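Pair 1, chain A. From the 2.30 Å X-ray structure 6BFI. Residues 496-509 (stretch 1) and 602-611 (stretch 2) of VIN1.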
# COMPACT_ATOMS: atom_id res chain seq x y z
N SER A 496 14.73 -2.36 -13.50
CA SER A 496 15.12 -1.35 -14.49
C SER A 496 16.23 -1.85 -15.40
O SER A 496 16.25 -1.51 -16.59
CB SER A 496 15.54 -0.07 -13.78
OG SER A 496 14.43 0.50 -13.09
N LEU A 497 17.17 -2.64 -14.87
CA LEU A 497 18.24 -3.17 -15.70
C LEU A 497 17.69 -4.03 -16.83
O LEU A 497 18.18 -3.97 -17.96
CB LEU A 497 19.22 -3.97 -14.84
CG LEU A 497 20.34 -4.73 -15.56
CD1 LEU A 497 21.13 -3.80 -16.48
CD2 LEU A 497 21.27 -5.39 -14.56
N GLU A 498 16.67 -4.84 -16.53
CA GLU A 498 16.04 -5.63 -17.58
C GLU A 498 15.37 -4.74 -18.62
O GLU A 498 15.42 -5.03 -19.82
CB GLU A 498 15.04 -6.62 -16.98
CG GLU A 498 15.67 -7.76 -16.20
CD GLU A 498 16.53 -8.67 -17.06
OE1 GLU A 498 16.41 -8.61 -18.30
OE2 GLU A 498 17.33 -9.44 -16.50
N PHE A 499 14.73 -3.65 -18.17
CA PHE A 499 14.15 -2.71 -19.11
C PHE A 499 15.21 -2.11 -20.02
O PHE A 499 14.99 -1.94 -21.22
CB PHE A 499 13.40 -1.60 -18.36
CG PHE A 499 12.61 -0.67 -19.27
CD1 PHE A 499 13.22 0.42 -19.86
CD2 PHE A 499 11.27 -0.90 -19.51
CE1 PHE A 499 12.51 1.27 -20.69
CE2 PHE A 499 10.54 -0.05 -20.34
CZ PHE A 499 11.16 1.03 -20.93
N MET A 500 16.38 -1.79 -19.46
CA MET A 500 17.45 -1.21 -20.26
C MET A 500 18.04 -2.22 -21.24
O MET A 500 18.43 -1.85 -22.35
CB MET A 500 18.55 -0.64 -19.36
CG MET A 500 18.08 0.49 -18.46
SD MET A 500 17.19 1.78 -19.36
CE MET A 500 16.72 2.87 -18.02
N LYS A 501 18.11 -3.50 -20.85
CA LYS A 501 18.60 -4.52 -21.77
C LYS A 501 17.61 -4.74 -22.91
O LYS A 501 17.98 -4.69 -24.09
CB LYS A 501 18.85 -5.83 -21.02
CG LYS A 501 20.13 -5.85 -20.19
CD LYS A 501 20.29 -7.19 -19.47
CE LYS A 501 21.63 -7.27 -18.74
NZ LYS A 501 21.75 -8.52 -17.94
N VAL A 502 16.34 -5.00 -22.57
CA VAL A 502 15.33 -5.24 -23.60
C VAL A 502 15.22 -4.04 -24.53
O VAL A 502 15.19 -4.19 -25.76
CB VAL A 502 13.98 -5.57 -22.94
CG1 VAL A 502 12.89 -5.73 -23.99
CG2 VAL A 502 14.10 -6.85 -22.11
N SER A 503 15.18 -2.83 -23.97
CA SER A 503 15.13 -1.62 -24.79
C SER A 503 16.39 -1.45 -25.63
O SER A 503 16.31 -0.95 -26.75
CB SER A 503 14.92 -0.39 -23.90
OG SER A 503 13.69 -0.47 -23.20
N GLU A 504 17.55 -1.86 -25.10
CA GLU A 504 18.78 -1.77 -25.88
C GLU A 504 18.72 -2.69 -27.09
O GLU A 504 19.11 -2.31 -28.20
CB GLU A 504 19.98 -2.10 -25.00
CG GLU A 504 21.34 -1.82 -25.64
CD GLU A 504 22.50 -2.27 -24.76
OE1 GLU A 504 22.25 -2.96 -23.76
OE2 GLU A 504 23.66 -1.92 -25.08
N ALA A 505 18.23 -3.92 -26.90
CA ALA A 505 18.15 -4.87 -28.00
C ALA A 505 17.12 -4.42 -29.04
O ALA A 505 17.41 -4.39 -30.24
CB ALA A 505 17.81 -6.26 -27.47
N ARG A 506 15.91 -4.06 -28.59
CA ARG A 506 14.88 -3.62 -29.51
C ARG A 506 15.31 -2.37 -30.27
O ARG A 506 15.07 -2.26 -31.48
CB ARG A 506 13.57 -3.37 -28.75
CG ARG A 506 12.89 -4.65 -28.26
CD ARG A 506 11.86 -4.37 -27.18
NE ARG A 506 10.49 -4.61 -27.63
CZ ARG A 506 9.57 -3.66 -27.76
NH1 ARG A 506 9.87 -2.40 -27.45
NH2 ARG A 506 8.35 -3.96 -28.17
N ILE A 507 15.95 -1.43 -29.58
CA ILE A 507 16.44 -0.23 -30.25
C ILE A 507 17.54 -0.59 -31.25
O ILE A 507 17.63 0.02 -32.32
CB ILE A 507 16.92 0.80 -29.21
CG1 ILE A 507 15.72 1.47 -28.54
CG2 ILE A 507 17.80 1.86 -29.86
CD1 ILE A 507 16.09 2.40 -27.41
N GLN A 508 18.37 -1.58 -30.92
CA GLN A 508 19.39 -2.02 -31.87
C GLN A 508 18.75 -2.58 -33.14
O GLN A 508 19.16 -2.23 -34.26
CB GLN A 508 20.30 -3.07 -31.23
CG GLN A 508 21.40 -2.50 -30.36
CD GLN A 508 22.31 -3.58 -29.80
OE1 GLN A 508 22.37 -4.69 -30.34
NE2 GLN A 508 23.01 -3.27 -28.72
N ALA A 509 17.75 -3.44 -32.99
CA ALA A 509 17.10 -4.03 -34.16
C ALA A 509 16.38 -2.97 -34.99
O ALA A 509 16.46 -2.97 -36.22
CB ALA A 509 16.12 -5.12 -33.72
N VAL A 602 22.33 7.51 -30.92
CA VAL A 602 21.24 7.13 -30.02
C VAL A 602 21.55 5.78 -29.36
O VAL A 602 21.49 5.64 -28.13
CB VAL A 602 19.90 7.10 -30.77
CG1 VAL A 602 18.81 6.51 -29.88
CG2 VAL A 602 19.52 8.50 -31.24
N VAL A 603 21.88 4.77 -30.18
CA VAL A 603 22.20 3.45 -29.65
C VAL A 603 23.30 3.54 -28.60
O VAL A 603 23.21 2.93 -27.53
CB VAL A 603 22.60 2.49 -30.79
CG1 VAL A 603 23.25 1.23 -30.24
CG2 VAL A 603 21.38 2.13 -31.63
N GLU A 604 24.33 4.34 -28.87
CA GLU A 604 25.43 4.48 -27.92
C GLU A 604 24.96 5.11 -26.61
O GLU A 604 25.39 4.70 -25.53
CB GLU A 604 26.56 5.29 -28.54
CG GLU A 604 27.91 5.10 -27.86
CD GLU A 604 28.41 6.37 -27.21
OE1 GLU A 604 27.82 7.44 -27.45
OE2 GLU A 604 29.40 6.29 -26.46
N GLY A 605 24.07 6.11 -26.69
CA GLY A 605 23.55 6.71 -25.47
C GLY A 605 22.76 5.72 -24.63
O GLY A 605 22.93 5.65 -23.40
N VAL A 606 21.88 4.94 -25.27
CA VAL A 606 21.14 3.91 -24.55
C VAL A 606 22.11 2.93 -23.89
O VAL A 606 21.94 2.55 -22.73
CB VAL A 606 20.16 3.19 -25.49
CG1 VAL A 606 19.56 1.97 -24.80
CG2 VAL A 606 19.07 4.15 -25.94
N ALA A 607 23.15 2.52 -24.63
CA ALA A 607 24.16 1.66 -24.04
C ALA A 607 24.82 2.30 -22.83
O ALA A 607 25.17 1.61 -21.87
CB ALA A 607 25.21 1.29 -25.09
N ALA A 608 25.00 3.63 -22.85
CA ALA A 608 25.61 4.31 -21.72
C ALA A 608 24.71 4.24 -20.49
O ALA A 608 25.18 3.91 -19.38
CB ALA A 608 25.91 5.76 -22.08
N VAL A 609 23.42 4.53 -20.65
CA VAL A 609 22.49 4.45 -19.52
C VAL A 609 22.45 3.02 -18.97
O VAL A 609 22.52 2.80 -17.75
CB VAL A 609 21.09 4.93 -19.94
CG1 VAL A 609 20.15 4.92 -18.75
CG2 VAL A 609 21.18 6.32 -20.57
N ARG A 610 22.35 2.04 -19.88
CA ARG A 610 22.39 0.64 -19.47
C ARG A 610 23.68 0.31 -18.73
O ARG A 610 23.67 -0.53 -17.82
CB ARG A 610 22.23 -0.26 -20.69
CG ARG A 610 22.01 -1.73 -20.38
CD ARG A 610 23.30 -2.55 -20.44
NE ARG A 610 23.92 -2.51 -21.76
CZ ARG A 610 25.08 -1.91 -22.03
NH1 ARG A 610 25.75 -1.31 -21.05
NH2 ARG A 610 25.56 -1.92 -23.26
N SER A 611 24.79 0.95 -19.09
CA SER A 611 26.05 0.68 -18.42
C SER A 611 26.07 1.27 -17.02
O SER A 611 26.62 0.65 -16.09
CB SER A 611 27.22 1.24 -19.24
OG SER A 611 28.42 1.21 -18.47

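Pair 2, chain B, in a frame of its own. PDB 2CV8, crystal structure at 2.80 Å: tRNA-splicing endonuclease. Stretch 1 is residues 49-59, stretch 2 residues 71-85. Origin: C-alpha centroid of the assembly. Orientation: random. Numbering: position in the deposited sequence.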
# COMPACT_ATOMS: atom_id res chain seq x y z
N SER B 49 -11.42 21.86 -11.56
CA SER B 49 -11.85 21.40 -10.25
C SER B 49 -11.27 22.36 -9.23
O SER B 49 -10.31 23.08 -9.53
CB SER B 49 -11.32 19.99 -10.00
OG SER B 49 -9.91 19.97 -9.98
N LEU B 50 -11.84 22.39 -8.02
CA LEU B 50 -11.31 23.28 -7.00
C LEU B 50 -9.83 23.05 -6.76
O LEU B 50 -9.07 24.00 -6.59
CB LEU B 50 -12.09 23.10 -5.69
CG LEU B 50 -13.36 23.95 -5.64
CD1 LEU B 50 -14.21 23.57 -4.44
CD2 LEU B 50 -12.96 25.42 -5.59
N ILE B 51 -9.40 21.78 -6.78
CA ILE B 51 -7.99 21.47 -6.58
C ILE B 51 -7.13 22.17 -7.63
O ILE B 51 -6.11 22.77 -7.30
CB ILE B 51 -7.76 19.94 -6.62
CG1 ILE B 51 -8.34 19.31 -5.35
CG2 ILE B 51 -6.29 19.62 -6.68
CD1 ILE B 51 -8.18 17.82 -5.30
N GLU B 52 -7.55 22.11 -8.89
CA GLU B 52 -6.81 22.77 -9.96
C GLU B 52 -6.90 24.30 -9.83
O GLU B 52 -5.89 25.01 -9.94
CB GLU B 52 -7.38 22.37 -11.32
CG GLU B 52 -7.19 20.92 -11.66
CD GLU B 52 -7.62 20.60 -13.07
OE1 GLU B 52 -8.82 20.76 -13.37
OE2 GLU B 52 -6.76 20.21 -13.88
N GLY B 53 -8.11 24.80 -9.61
CA GLY B 53 -8.30 26.23 -9.48
C GLY B 53 -7.50 26.85 -8.34
O GLY B 53 -6.88 27.90 -8.51
N VAL B 54 -7.52 26.20 -7.19
CA VAL B 54 -6.79 26.70 -6.03
C VAL B 54 -5.30 26.72 -6.36
O VAL B 54 -4.59 27.66 -5.98
CB VAL B 54 -7.08 25.82 -4.77
CG1 VAL B 54 -6.19 26.25 -3.60
CG2 VAL B 54 -8.54 25.95 -4.36
N TYR B 55 -4.82 25.71 -7.08
CA TYR B 55 -3.41 25.66 -7.45
C TYR B 55 -3.06 26.83 -8.35
O TYR B 55 -2.13 27.60 -8.06
CB TYR B 55 -3.08 24.35 -8.17
CG TYR B 55 -1.61 24.24 -8.53
CD1 TYR B 55 -0.63 24.27 -7.54
CD2 TYR B 55 -1.20 24.15 -9.86
CE1 TYR B 55 0.72 24.22 -7.86
CE2 TYR B 55 0.16 24.10 -10.19
CZ TYR B 55 1.11 24.14 -9.18
OH TYR B 55 2.45 24.10 -9.47
N LEU B 56 -3.81 26.97 -9.45
CA LEU B 56 -3.58 28.05 -10.41
C LEU B 56 -3.65 29.44 -9.77
O LEU B 56 -2.87 30.33 -10.11
CB LEU B 56 -4.58 27.96 -11.56
CG LEU B 56 -4.40 26.72 -12.44
CD1 LEU B 56 -5.44 26.73 -13.55
CD2 LEU B 56 -2.98 26.71 -13.02
N VAL B 57 -4.59 29.63 -8.85
CA VAL B 57 -4.70 30.91 -8.17
C VAL B 57 -3.39 31.16 -7.42
O VAL B 57 -2.77 32.21 -7.56
CB VAL B 57 -5.86 30.92 -7.17
CG1 VAL B 57 -5.67 32.05 -6.18
CG2 VAL B 57 -7.19 31.05 -7.91
N LYS B 58 -2.98 30.18 -6.63
CA LYS B 58 -1.75 30.28 -5.85
C LYS B 58 -0.56 30.54 -6.77
O LYS B 58 0.41 31.18 -6.37
CB LYS B 58 -1.52 28.99 -5.07
CG LYS B 58 -0.26 28.96 -4.22
CD LYS B 58 0.10 27.52 -3.89
CE LYS B 58 1.40 27.42 -3.09
NZ LYS B 58 1.23 27.85 -1.68
N LYS B 59 -0.64 30.05 -8.00
CA LYS B 59 0.46 30.23 -8.95
C LYS B 59 0.37 31.58 -9.65
O LYS B 59 1.20 31.90 -10.50
CB LYS B 59 0.44 29.12 -10.02
CG LYS B 59 0.64 27.71 -9.49
CD LYS B 59 1.88 27.58 -8.60
CE LYS B 59 3.14 27.99 -9.32
NZ LYS B 59 4.34 27.69 -8.49
N LEU B 71 -12.67 35.75 -4.84
CA LEU B 71 -12.14 34.77 -3.89
C LEU B 71 -10.65 34.57 -4.06
O LEU B 71 -10.19 34.19 -5.13
CB LEU B 71 -12.85 33.43 -4.07
CG LEU B 71 -14.31 33.31 -3.66
CD1 LEU B 71 -14.46 33.73 -2.20
CD2 LEU B 71 -15.18 34.17 -4.55
N ASP B 72 -9.89 34.81 -2.99
CA ASP B 72 -8.44 34.61 -3.06
C ASP B 72 -8.10 33.21 -2.61
O ASP B 72 -9.00 32.41 -2.32
CB ASP B 72 -7.70 35.64 -2.20
CG ASP B 72 -8.09 35.57 -0.74
OD1 ASP B 72 -7.41 36.23 0.08
OD2 ASP B 72 -9.07 34.87 -0.40
N PHE B 73 -6.81 32.90 -2.54
CA PHE B 73 -6.35 31.57 -2.13
C PHE B 73 -6.91 31.08 -0.79
O PHE B 73 -7.41 29.96 -0.70
CB PHE B 73 -4.83 31.55 -2.07
CG PHE B 73 -4.26 30.20 -1.75
CD1 PHE B 73 -4.13 29.24 -2.74
CD2 PHE B 73 -3.86 29.88 -0.46
CE1 PHE B 73 -3.61 27.98 -2.45
CE2 PHE B 73 -3.35 28.63 -0.15
CZ PHE B 73 -3.22 27.68 -1.15
N GLU B 74 -6.81 31.90 0.25
CA GLU B 74 -7.29 31.53 1.58
C GLU B 74 -8.76 31.14 1.54
O GLU B 74 -9.16 30.14 2.13
CB GLU B 74 -7.11 32.70 2.56
CG GLU B 74 -5.66 33.09 2.86
CD GLU B 74 -4.92 33.64 1.65
OE1 GLU B 74 -4.58 32.85 0.74
OE2 GLU B 74 -4.67 34.86 1.60
N ARG B 75 -9.57 31.93 0.84
CA ARG B 75 -11.00 31.65 0.75
C ARG B 75 -11.30 30.43 -0.11
O ARG B 75 -12.13 29.59 0.27
CB ARG B 75 -11.75 32.87 0.21
CG ARG B 75 -12.24 33.83 1.31
CD ARG B 75 -13.52 33.31 1.95
NE ARG B 75 -14.64 33.38 1.01
CZ ARG B 75 -15.82 32.81 1.20
NH1 ARG B 75 -16.05 32.10 2.30
NH2 ARG B 75 -16.77 32.93 0.29
N LEU B 76 -10.64 30.33 -1.25
CA LEU B 76 -10.85 29.20 -2.14
C LEU B 76 -10.44 27.92 -1.45
O LEU B 76 -11.17 26.93 -1.50
CB LEU B 76 -10.07 29.37 -3.43
CG LEU B 76 -10.87 30.00 -4.56
CD1 LEU B 76 -9.97 30.30 -5.74
CD2 LEU B 76 -11.98 29.03 -4.96
N TYR B 77 -9.27 27.93 -0.82
CA TYR B 77 -8.80 26.74 -0.12
C TYR B 77 -9.87 26.32 0.89
O TYR B 77 -10.28 25.16 0.94
CB TYR B 77 -7.50 27.03 0.62
CG TYR B 77 -6.84 25.79 1.19
CD1 TYR B 77 -5.96 25.02 0.43
CD2 TYR B 77 -7.13 25.36 2.49
CE1 TYR B 77 -5.39 23.87 0.94
CE2 TYR B 77 -6.56 24.21 3.01
CZ TYR B 77 -5.69 23.46 2.24
OH TYR B 77 -5.15 22.31 2.75
N GLN B 78 -10.33 27.27 1.69
CA GLN B 78 -11.34 26.98 2.69
C GLN B 78 -12.59 26.37 2.05
O GLN B 78 -13.19 25.46 2.62
CB GLN B 78 -11.71 28.24 3.46
CG GLN B 78 -12.81 27.99 4.49
CD GLN B 78 -12.45 26.87 5.47
OE1 GLN B 78 -13.33 26.12 5.91
NE2 GLN B 78 -11.18 26.78 5.83
N ILE B 79 -12.98 26.88 0.88
CA ILE B 79 -14.15 26.34 0.20
C ILE B 79 -13.90 24.90 -0.19
O ILE B 79 -14.79 24.06 -0.09
CB ILE B 79 -14.49 27.14 -1.07
CG1 ILE B 79 -14.93 28.55 -0.68
CG2 ILE B 79 -15.60 26.45 -1.85
CD1 ILE B 79 -15.23 29.43 -1.87
N GLY B 80 -12.67 24.62 -0.63
CA GLY B 80 -12.32 23.27 -1.01
C GLY B 80 -12.51 22.33 0.17
O GLY B 80 -13.07 21.24 0.03
N VAL B 81 -12.05 22.77 1.34
CA VAL B 81 -12.18 21.97 2.55
C VAL B 81 -13.63 21.63 2.82
O VAL B 81 -13.95 20.49 3.15
CB VAL B 81 -11.63 22.70 3.78
CG1 VAL B 81 -11.88 21.87 5.02
CG2 VAL B 81 -10.14 22.96 3.61
N THR B 82 -14.51 22.62 2.67
CA THR B 82 -15.94 22.43 2.89
C THR B 82 -16.64 21.58 1.82
O THR B 82 -17.41 20.66 2.14
CB THR B 82 -16.67 23.79 2.96
OG1 THR B 82 -16.17 24.56 4.05
CG2 THR B 82 -18.15 23.59 3.17
N GLN B 83 -16.37 21.88 0.55
CA GLN B 83 -16.98 21.17 -0.56
C GLN B 83 -16.42 19.79 -0.90
O GLN B 83 -17.17 18.83 -1.07
CB GLN B 83 -16.91 22.04 -1.82
CG GLN B 83 -17.52 23.42 -1.66
CD GLN B 83 -18.92 23.35 -1.09
OE1 GLN B 83 -19.77 22.63 -1.60
NE2 GLN B 83 -19.16 24.10 -0.02
N ILE B 84 -15.09 19.70 -1.01
CA ILE B 84 -14.43 18.45 -1.38
C ILE B 84 -13.88 17.58 -0.25
O ILE B 84 -13.06 18.02 0.55
CB ILE B 84 -13.27 18.76 -2.39
CG1 ILE B 84 -13.83 18.90 -3.81
CG2 ILE B 84 -12.23 17.65 -2.35
CD1 ILE B 84 -14.73 20.08 -4.03
N PRO B 85 -14.34 16.31 -0.17
CA PRO B 85 -13.86 15.40 0.87
C PRO B 85 -12.39 15.07 0.61
O PRO B 85 -12.00 14.82 -0.53
CB PRO B 85 -14.76 14.16 0.68
CG PRO B 85 -16.00 14.71 0.06
CD PRO B 85 -15.46 15.72 -0.93

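Pair 1 and pair 2 each consist of two nearly antiparallel helices, with axes 9.4 Å apart at 161° in pair 1 and 9.6 Å apart at 164° in pair 2. Fourteen central residues superpose with an RMSD of 0.3 Å over N, CA and C, and the buried areas are alike, 527 and 540 Å². What differs is the chemistry that fills the gap.

The sharpest contrast lies where Arg A610 matches Gly B80. The arginine points toward the partner helix, and its aliphatic part packs there, CG of Arg A610 lying 3.8 Å from CB of Met A500. Its charged end then reaches Glu A504 in a two-pronged salt bridge: NE of Arg A610 donates to OE1 of Glu A504 at 2.6 Å, and NH2 of Arg A610 to OE2 of Glu A504 at 2.6 Å. Each helix contributes a side chain long enough to bring the charges together, and both residues are partly exposed. Gly B80 has no side chain, and Leu B50 occupies the hollow: its CD1 lies 3.9 Å from CA of Gly B80, and the leucine sits as a knob among Leu B76, Ile B79, Gly B80 and Gln B83.

Leu B50 matches Met A500, and their side-chain centres fall 0.8 Å apart. Both are apolar and long enough to reach across to the partner helix, and they fill nearly the same space. CE of Met A500 reaches CG1 of Val A609 at 4.1 Å; in the matched contact, CD1 of Leu B50 lies 4.1 Å from CG2 of Ile B79.

Glu A504 matches Val B54. The glutamate packs its base against the opposite helix, with CB 4.1 Å from CG1 of Val A606, while its carboxylate binds the arginine. The side-chain contacts of Val B54 are apolar, CG2 lying 3.9 Å from CB of Leu B76 and CG1 3.3 Å from CE1 of Phe B73. No hydrogen bond crosses pair 2.

Three residues, nearly one turn, farther along, Ile A507 and Val B57 both point toward the partner and preserve a branched aliphatic contact. CD1 of Ile A507 meets CG2 of Val A606 at 3.8 Å; CG2 of Val B57 meets CD1 of the matching Leu B76 at 3.6 Å.

Val A603 matches Phe B73. The compact valine places CG2 4.0 Å from CG2 of Ile A507. The larger phenylalanine starts sideways, but its end comes nearer, bringing CE1 to 3.5 Å from CB of Lys B58. The same backbone frame thus accommodates an ion pair with apolar flanks or a continuous hydrocarbon seam.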